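Local coordinates for protein lysin (Enterococcus phage IMEEF1, PDB 6IST) that binds calcium and, as a phage lysin with a CHAP domain, probably cleaves the peptidoglycan of enterococcal cell walls, at residues T27-L32 and V107-W111; M168-Y172 and Q182-I186. One frame throughout, in Å; residues are numbered along the deposited sequence.

Contact 1 of 2, residues T27-L32 and V107-W111. With CA (calcium ion), chain E.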
ATOM      1  N   THR C  27      -6.067   3.393  27.318  1.00 20.59           N
ATOM      2  CA  THR C  27      -5.032   4.265  26.731  1.00 21.83           C
ATOM      3  C   THR C  27      -3.663   3.905  27.301  1.00 19.64           C
ATOM      4  O   THR C  27      -3.190   4.478  28.222  1.00 20.04           O
ATOM      5  CB  THR C  27      -5.450   5.720  26.940  1.00 21.17           C
ATOM      6  OG1 THR C  27      -5.493   6.000  28.350  1.00 23.13           O
ATOM      7  CG2 THR C  27      -6.853   5.970  26.274  1.00 22.56           C
ATOM      8  N   GLN C  28      -3.047   2.824  26.783  1.00 16.61           N
ATOM      9  CA  GLN C  28      -1.742   2.385  27.184  1.00 18.91           C
ATOM     10  C   GLN C  28      -0.622   3.205  26.542  1.00 15.38           C
ATOM     11  O   GLN C  28      -0.895   4.023  25.642  1.00 16.06           O
ATOM     12  CB  GLN C  28      -1.589   0.933  26.818  1.00 18.38           C
ATOM     13  CG  GLN C  28      -2.628   0.046  27.542  1.00 20.86           C
ATOM     14  CD  GLN C  28      -2.352  -0.098  29.027  1.00 20.09           C
ATOM     15  OE1 GLN C  28      -1.198  -0.258  29.470  1.00 24.76           O
ATOM     16  NE2 GLN C  28      -3.405  -0.073  29.828  1.00 22.96           N
ATOM     17  N   CYS C  29       0.603   2.955  26.956  1.00 17.75           N
ATOM     18  CA  CYS C  29       1.731   3.740  26.396  1.00 16.26           C
ATOM     19  C   CYS C  29       1.935   3.553  24.905  1.00 17.60           C
ATOM     20  O   CYS C  29       2.075   4.553  24.127  1.00 15.75           O
ATOM     21  CB  CYS C  29       2.968   3.539  27.170  1.00 17.93           C
ATOM     22  SG  CYS C  29       3.797   1.929  26.928  1.00 21.14           S
ATOM     23  N   MET C  30       1.869   2.298  24.461  1.00 16.85           N
ATOM     24  CA  MET C  30       2.064   2.046  23.029  1.00 19.52           C
ATOM     25  C   MET C  30       0.967   2.663  22.148  1.00 21.41           C
ATOM     26  O   MET C  30       1.219   3.004  20.978  1.00 19.64           O
ATOM     27  CB  MET C  30       2.234   0.514  22.826  1.00 20.36           C
ATOM     28  CG  MET C  30       2.907  -0.009  21.552  1.00 22.06           C
ATOM     29  SD  MET C  30       4.373   0.784  20.872  1.00 14.54           S
ATOM     30  CE  MET C  30       4.918  -0.482  19.654  1.00 20.17           C
ATOM     31  N   ASP C  31      -0.275   2.772  22.661  1.00 19.78           N
ATOM     32  CA  ASP C  31      -1.339   3.418  21.965  1.00 22.07           C
ATOM     33  C   ASP C  31      -0.973   4.808  21.456  1.00 20.89           C
ATOM     34  O   ASP C  31      -1.373   5.154  20.383  1.00 19.97           O
ATOM     35  CB  ASP C  31      -2.611   3.509  22.791  1.00 23.43           C
ATOM     36  CG  ASP C  31      -3.286   2.159  22.963  1.00 27.18           C
ATOM     37  OD1 ASP C  31      -3.723   1.558  21.959  1.00 32.94           O
ATOM     38  OD2 ASP C  31      -3.396   1.709  24.111  1.00 28.25           O
ATOM     39  N   LEU C  32      -0.264   5.604  22.263  1.00 16.34           N
ATOM     40  CA  LEU C  32       0.096   6.931  21.821  1.00 19.67           C
ATOM     41  C   LEU C  32       1.080   6.894  20.671  1.00 18.88           C
ATOM     42  O   LEU C  32       0.892   7.559  19.639  1.00 20.50           O
ATOM     43  CB  LEU C  32       0.770   7.707  22.970  1.00 20.54           C
ATOM     44  CG  LEU C  32       1.224   9.122  22.594  1.00 24.71           C
ATOM     45  CD1 LEU C  32       0.017   9.853  22.065  1.00 28.02           C
ATOM     46  CD2 LEU C  32       1.749   9.820  23.825  1.00 29.25           C
ATOM     47  N   VAL C 107       5.779  13.227  26.128  1.00 18.70           N
ATOM     48  CA  VAL C 107       4.363  13.059  26.403  1.00 18.46           C
ATOM     49  C   VAL C 107       4.107  11.580  26.284  1.00 16.64           C
ATOM     50  O   VAL C 107       4.519  10.963  25.274  1.00 17.91           O
ATOM     51  CB  VAL C 107       3.533  13.811  25.401  1.00 19.53           C
ATOM     52  CG1 VAL C 107       2.109  13.379  25.433  1.00 20.31           C
ATOM     53  CG2 VAL C 107       3.674  15.266  25.695  1.00 20.48           C
ATOM     54  N   ASP C 108       3.622  11.015  27.355  1.00 15.64           N
ATOM     55  CA  ASP C 108       3.484   9.565  27.487  1.00 17.80           C
ATOM     56  C   ASP C 108       2.096   9.294  28.043  1.00 17.58           C
ATOM     57  O   ASP C 108       1.570  10.076  28.849  1.00 16.75           O
ATOM     58  CB  ASP C 108       4.403   8.913  28.526  1.00 19.77           C
ATOM     59  CG  ASP C 108       5.902   9.281  28.479  1.00 20.28           C
ATOM     60  OD1 ASP C 108       6.446   9.895  27.546  1.00 21.08           O
ATOM     61  OD2 ASP C 108       6.589   8.717  29.385  1.00 24.92           O
ATOM     62  N   GLN C 109       1.493   8.159  27.644  1.00 17.94           N
ATOM     63  CA  GLN C 109       0.327   7.604  28.349  1.00 16.38           C
ATOM     64  C   GLN C 109       0.723   6.566  29.285  1.00 15.72           C
ATOM     65  O   GLN C 109       1.725   5.875  29.061  1.00 17.34           O
ATOM     66  CB  GLN C 109      -0.694   7.022  27.365  1.00 16.05           C
ATOM     67  CG  GLN C 109      -1.309   8.088  26.523  1.00 17.54           C
ATOM     68  CD  GLN C 109      -2.366   7.644  25.546  1.00 19.27           C
ATOM     69  OE1 GLN C 109      -3.151   8.484  25.120  1.00 19.95           O
ATOM     70  NE2 GLN C 109      -2.361   6.380  25.119  1.00 18.92           N
ATOM     71  N   ASN C 110      -0.060   6.449  30.354  1.00 17.79           N
ATOM     72  CA  ASN C 110       0.117   5.382  31.326  1.00 20.17           C
ATOM     73  C   ASN C 110       1.383   5.434  32.113  1.00 18.20           C
ATOM     74  O   ASN C 110       1.935   4.385  32.550  1.00 21.18           O
ATOM     75  CB  ASN C 110      -0.077   4.004  30.689  1.00 21.34           C
ATOM     76  CG  ASN C 110      -0.701   3.015  31.670  1.00 21.00           C
ATOM     77  OD1 ASN C 110      -1.422   3.397  32.563  1.00 22.75           O
ATOM     78  ND2 ASN C 110      -0.383   1.769  31.519  1.00 27.06           N
ATOM     79  N   TRP C 111       1.847   6.653  32.362  1.00 17.88           N
ATOM     80  CA  TRP C 111       3.022   6.895  33.192  1.00 19.59           C
ATOM     81  C   TRP C 111       2.534   7.380  34.537  1.00 19.30           C
ATOM     82  O   TRP C 111       2.861   6.760  35.560  1.00 19.76           O
ATOM     83  CB  TRP C 111       4.014   7.896  32.570  1.00 20.44           C
ATOM     84  CG  TRP C 111       5.192   8.204  33.460  1.00 22.67           C
ATOM     85  CD1 TRP C 111       5.307   9.253  34.349  1.00 23.40           C
ATOM     86  CD2 TRP C 111       6.341   7.413  33.632  1.00 21.74           C
ATOM     87  NE1 TRP C 111       6.472   9.173  35.007  1.00 23.93           N
ATOM     88  CE2 TRP C 111       7.167   8.078  34.559  1.00 21.29           C
ATOM     89  CE3 TRP C 111       6.827   6.264  32.996  1.00 23.09           C
ATOM     90  CZ2 TRP C 111       8.403   7.597  34.935  1.00 23.77           C
ATOM     91  CZ3 TRP C 111       8.034   5.786  33.362  1.00 25.91           C
ATOM     92  CH2 TRP C 111       8.841   6.457  34.330  1.00 26.00           C
TER
HETATM   93 CA    CA E 301      -5.465   0.327  24.060  1.00 41.27          CA
HETATM   94  O   HOH W   1       2.958   6.815  25.551  1.00 17.28           O
HETATM   95  O   HOH W   2       1.258   1.199  29.155  1.00 21.38           O
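Gln-109 reaches across to the start of helix 29-41. Its CG stands beside the backbone N (chi1 -66°), and the chain runs extended beyond it. CB packs against the backbone carbonyl of Gln-28, and CG runs past CB of Leu-32. CD lies 3.9 Å from CB of Thr-27. At the tip, NE2 donates to O of Gln-28 at 2.8 Å (N-H...O angle 154°). The acceptor lies in the Gln-109 amide plane. OE1 accepts from N of Val-19, so both ends of the amide are held.

Two waters also bridge the segments. One links O of Cys-29 to N of Gln-109; the other accepts from N of Cys-29 and ND2 of Asn-110, whose OD1 accepts from N of Ser-115. CD2 of Leu-32 packs on CG1 of Val-107 at 3.9 Å. Asp-31 OD2 binds the calcium ion at 2.5 Å and accepts from N of Gln-28; its OD1 accepts from N of Ala-21. OD1 of Asp-20 and Asp-22 and backbone O of Trp-24 and Gly-26 complete the site. Cys-29, His-90 and Asp-108 probably form a Cys-His-Asp triad. The contact joins the start of helix 29-41 to strand 103-108, between strands 90-94 and 123-128, and the residues that follow it.

Contact 2 of 2, residues M168-Y172 and Q182-I186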
ATOM      1  N   MET C 168       1.466  -0.828  -5.293  1.00 30.92           N
ATOM      2  CA  MET C 168       2.825  -1.199  -4.941  1.00 30.77           C
ATOM      3  C   MET C 168       2.978  -0.777  -3.475  1.00 29.01           C
ATOM      4  O   MET C 168       2.762   0.395  -3.185  1.00 27.80           O
ATOM      5  CB  MET C 168       3.798  -0.384  -5.785  1.00 32.77           C
ATOM      6  CG  MET C 168       5.014  -1.058  -6.319  1.00 36.91           C
ATOM      7  SD  MET C 168       5.997   0.149  -7.264  1.00 26.80           S
ATOM      8  CE  MET C 168       5.220  -0.112  -8.832  1.00 34.93           C
ATOM      9  N   PHE C 169       3.320  -1.695  -2.569  1.00 23.47           N
ATOM     10  CA  PHE C 169       3.576  -1.356  -1.169  1.00 20.76           C
ATOM     11  C   PHE C 169       4.310  -2.520  -0.482  1.00 20.78           C
ATOM     12  O   PHE C 169       4.450  -3.581  -1.073  1.00 19.02           O
ATOM     13  CB  PHE C 169       2.312  -1.043  -0.436  1.00 21.11           C
ATOM     14  CG  PHE C 169       1.281  -2.133  -0.469  1.00 20.20           C
ATOM     15  CD1 PHE C 169       1.272  -3.075   0.500  1.00 21.00           C
ATOM     16  CD2 PHE C 169       0.290  -2.151  -1.460  1.00 23.08           C
ATOM     17  CE1 PHE C 169       0.299  -4.048   0.505  1.00 23.11           C
ATOM     18  CE2 PHE C 169      -0.691  -3.157  -1.490  1.00 23.70           C
ATOM     19  CZ  PHE C 169      -0.671  -4.096  -0.475  1.00 24.91           C
ATOM     20  N   ILE C 170       4.791  -2.289   0.741  1.00 19.81           N
ATOM     21  CA  ILE C 170       5.434  -3.336   1.552  1.00 18.55           C
ATOM     22  C   ILE C 170       4.585  -3.565   2.734  1.00 18.75           C
ATOM     23  O   ILE C 170       4.008  -2.627   3.271  1.00 19.06           O
ATOM     24  CB  ILE C 170       6.828  -2.841   2.032  1.00 20.80           C
ATOM     25  CG1 ILE C 170       7.834  -2.889   0.863  1.00 22.05           C
ATOM     26  CG2 ILE C 170       7.373  -3.662   3.226  1.00 22.55           C
ATOM     27  CD1 ILE C 170       9.151  -2.216   1.092  1.00 24.70           C
ATOM     28  N   TYR C 171       4.572  -4.800   3.214  1.00 17.26           N
ATOM     29  CA  TYR C 171       3.921  -5.166   4.446  1.00 18.59           C
ATOM     30  C   TYR C 171       4.829  -6.113   5.145  1.00 18.31           C
ATOM     31  O   TYR C 171       5.731  -6.722   4.515  1.00 17.55           O
ATOM     32  CB  TYR C 171       2.494  -5.717   4.287  1.00 18.09           C
ATOM     33  CG  TYR C 171       2.404  -7.047   3.611  1.00 22.81           C
ATOM     34  CD1 TYR C 171       2.576  -8.230   4.341  1.00 23.13           C
ATOM     35  CD2 TYR C 171       2.198  -7.127   2.241  1.00 23.66           C
ATOM     36  CE1 TYR C 171       2.545  -9.449   3.711  1.00 23.37           C
ATOM     37  CE2 TYR C 171       2.124  -8.362   1.608  1.00 23.30           C
ATOM     38  CZ  TYR C 171       2.300  -9.512   2.342  1.00 23.06           C
ATOM     39  OH  TYR C 171       2.276 -10.747   1.645  1.00 24.62           O
ATOM     40  N   TYR C 172       4.643  -6.212   6.456  1.00 17.50           N
ATOM     41  CA  TYR C 172       5.446  -7.141   7.228  1.00 17.05           C
ATOM     42  C   TYR C 172       4.570  -8.214   7.697  1.00 17.13           C
ATOM     43  O   TYR C 172       3.423  -8.021   8.003  1.00 19.51           O
ATOM     44  CB  TYR C 172       6.140  -6.557   8.430  1.00 18.21           C
ATOM     45  CG  TYR C 172       6.979  -5.353   8.219  1.00 18.08           C
ATOM     46  CD1 TYR C 172       7.576  -5.057   7.011  1.00 20.06           C
ATOM     47  CD2 TYR C 172       7.252  -4.528   9.273  1.00 20.75           C
ATOM     48  CE1 TYR C 172       8.385  -3.913   6.855  1.00 20.49           C
ATOM     49  CE2 TYR C 172       8.068  -3.402   9.131  1.00 22.07           C
ATOM     50  CZ  TYR C 172       8.648  -3.111   7.941  1.00 22.50           C
ATOM     51  OH  TYR C 172       9.449  -1.966   7.829  1.00 24.47           O
ATOM     52  N   GLN C 182       9.595  -9.248   5.485  1.00 19.35           N
ATOM     53  CA  GLN C 182       9.093  -8.135   4.742  1.00 17.69           C
ATOM     54  C   GLN C 182       8.656  -8.672   3.355  1.00 20.68           C
ATOM     55  O   GLN C 182       9.434  -9.472   2.736  1.00 19.56           O
ATOM     56  CB  GLN C 182      10.179  -7.075   4.577  1.00 19.41           C
ATOM     57  CG  GLN C 182      10.786  -6.521   5.864  1.00 20.47           C
ATOM     58  CD  GLN C 182      11.441  -5.177   5.706  1.00 23.08           C
ATOM     59  OE1 GLN C 182      11.028  -4.340   4.851  1.00 22.27           O
ATOM     60  NE2 GLN C 182      12.475  -4.932   6.522  1.00 25.80           N
ATOM     61  N   TRP C 183       7.508  -8.185   2.864  1.00 19.52           N
ATOM     62  CA  TRP C 183       6.909  -8.607   1.629  1.00 17.04           C
ATOM     63  C   TRP C 183       6.579  -7.406   0.770  1.00 19.87           C
ATOM     64  O   TRP C 183       6.236  -6.384   1.307  1.00 21.74           O
ATOM     65  CB  TRP C 183       5.639  -9.402   1.914  1.00 18.81           C
ATOM     66  CG  TRP C 183       5.877 -10.750   2.464  1.00 20.18           C
ATOM     67  CD1 TRP C 183       6.191 -11.078   3.731  1.00 22.60           C
ATOM     68  CD2 TRP C 183       5.823 -11.971   1.723  1.00 20.30           C
ATOM     69  NE1 TRP C 183       6.360 -12.432   3.844  1.00 21.37           N
ATOM     70  CE2 TRP C 183       6.102 -13.012   2.625  1.00 20.89           C
ATOM     71  CE3 TRP C 183       5.555 -12.267   0.383  1.00 20.36           C
ATOM     72  CZ2 TRP C 183       6.111 -14.343   2.241  1.00 21.65           C
ATOM     73  CZ3 TRP C 183       5.528 -13.595  -0.006  1.00 21.89           C
ATOM     74  CH2 TRP C 183       5.788 -14.623   0.923  1.00 19.57           C
ATOM     75  N   PHE C 184       6.700  -7.544  -0.541  1.00 16.79           N
ATOM     76  CA  PHE C 184       6.459  -6.454  -1.515  1.00 17.50           C
ATOM     77  C   PHE C 184       5.354  -6.835  -2.433  1.00 19.38           C
ATOM     78  O   PHE C 184       5.404  -7.867  -3.051  1.00 18.55           O
ATOM     79  CB  PHE C 184       7.743  -6.202  -2.228  1.00 19.44           C
ATOM     80  CG  PHE C 184       7.738  -5.089  -3.247  1.00 18.80           C
ATOM     81  CD1 PHE C 184       7.172  -3.879  -2.994  1.00 19.89           C
ATOM     82  CD2 PHE C 184       8.402  -5.284  -4.446  1.00 21.63           C
ATOM     83  CE1 PHE C 184       7.211  -2.883  -3.942  1.00 22.69           C
ATOM     84  CE2 PHE C 184       8.478  -4.287  -5.402  1.00 23.90           C
ATOM     85  CZ  PHE C 184       7.859  -3.080  -5.139  1.00 24.37           C
ATOM     86  N   VAL C 185       4.362  -5.962  -2.550  1.00 18.12           N
ATOM     87  CA  VAL C 185       3.271  -6.142  -3.468  1.00 19.59           C
ATOM     88  C   VAL C 185       3.525  -5.283  -4.672  1.00 21.40           C
ATOM     89  O   VAL C 185       3.794  -4.086  -4.531  1.00 21.50           O
ATOM     90  CB  VAL C 185       1.942  -5.747  -2.773  1.00 20.21           C
ATOM     91  CG1 VAL C 185       0.767  -5.772  -3.737  1.00 22.34           C
ATOM     92  CG2 VAL C 185       1.744  -6.670  -1.590  1.00 17.62           C
ATOM     93  N   ILE C 186       3.506  -5.918  -5.845  1.00 21.99           N
ATOM     94  CA  ILE C 186       3.735  -5.247  -7.105  1.00 24.00           C
ATOM     95  C   ILE C 186       3.118  -6.080  -8.222  1.00 25.83           C
ATOM     96  O   ILE C 186       3.242  -7.293  -8.215  1.00 24.50           O
ATOM     97  CB  ILE C 186       5.255  -5.061  -7.377  1.00 27.25           C
ATOM     98  CG1 ILE C 186       5.500  -4.403  -8.734  1.00 28.85           C
ATOM     99  CG2 ILE C 186       6.012  -6.366  -7.259  1.00 25.06           C
ATOM    100  CD1 ILE C 186       6.871  -3.834  -8.958  1.00 30.60           C
TER
HETATM  101  O   HOH W   3      10.627  -1.770   5.388  1.00 25.33           O
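The Phe-169 ring carries Val-185 on one face, with CB 3.8 Å above the plane over its centre. The Tyr-171 ring takes CB of Trp-183 on one face, at 3.6 Å from the ring centroid. Both are CH-pi contacts. CG2 of Val-185 meets the Tyr-171 ring at its edge, in plane, 3.6 Å from CE2. The Tyr-171 ring and the five-membered ring of Trp-183 are almost parallel, 4° apart, but slid so far that they barely overlap. Tyr-171 OH comes within 3.7 Å of CG of Trp-183. A chi1 of 68° sets CG of Tyr-171 between its backbone N and carbonyl carbon, and the ring leans across to Trp-183.

Phe-184, on the other side of the sheet, meets CG of Met-168 through CZ at 3.7 Å. There a water bridges OH of Tyr-172 and OE1 of Gln-182, 2.7 Å from each.

The backbones form a regular antiparallel pair. Phe-169 with Val-185 and Tyr-171 with Trp-183 are hydrogen-bonded pairs; N of Val-185 donates to O of Phe-169 at 2.8 Å, nearly straight at 175°. This is the hairpin of strands 169-174 and 180-186. Strands 215-219 and 189-192 flank it in the mixed sheet. Helix 196-208 covers the face of Ile-170, Gln-182 and Phe-184, while an aromatic side chain of a neighbouring subunit stacks on Phe-169.

In the fold
Contact 1 joins a helix start to the antiparallel sheet of the CHAP domain. Contact 2 pairs the two strands of a hairpin in the mixed sheet, which also takes in strand 43-44. Their centres are 29 Å apart, and their nearest atoms about 11 Å, so they do not touch. They lie on opposite sides of the chain's centre, about 13 Å and 17 Å from it. Residues 144-167 between them are not modelled. Contact 1 holds Asp-31 of the calcium site and Cys-29 and Asp-108 of the probable triad; the third member, His-90, lies on strand 90-94. Contact 2 lies away from that site, and side chains of neighbouring subunits pack against it.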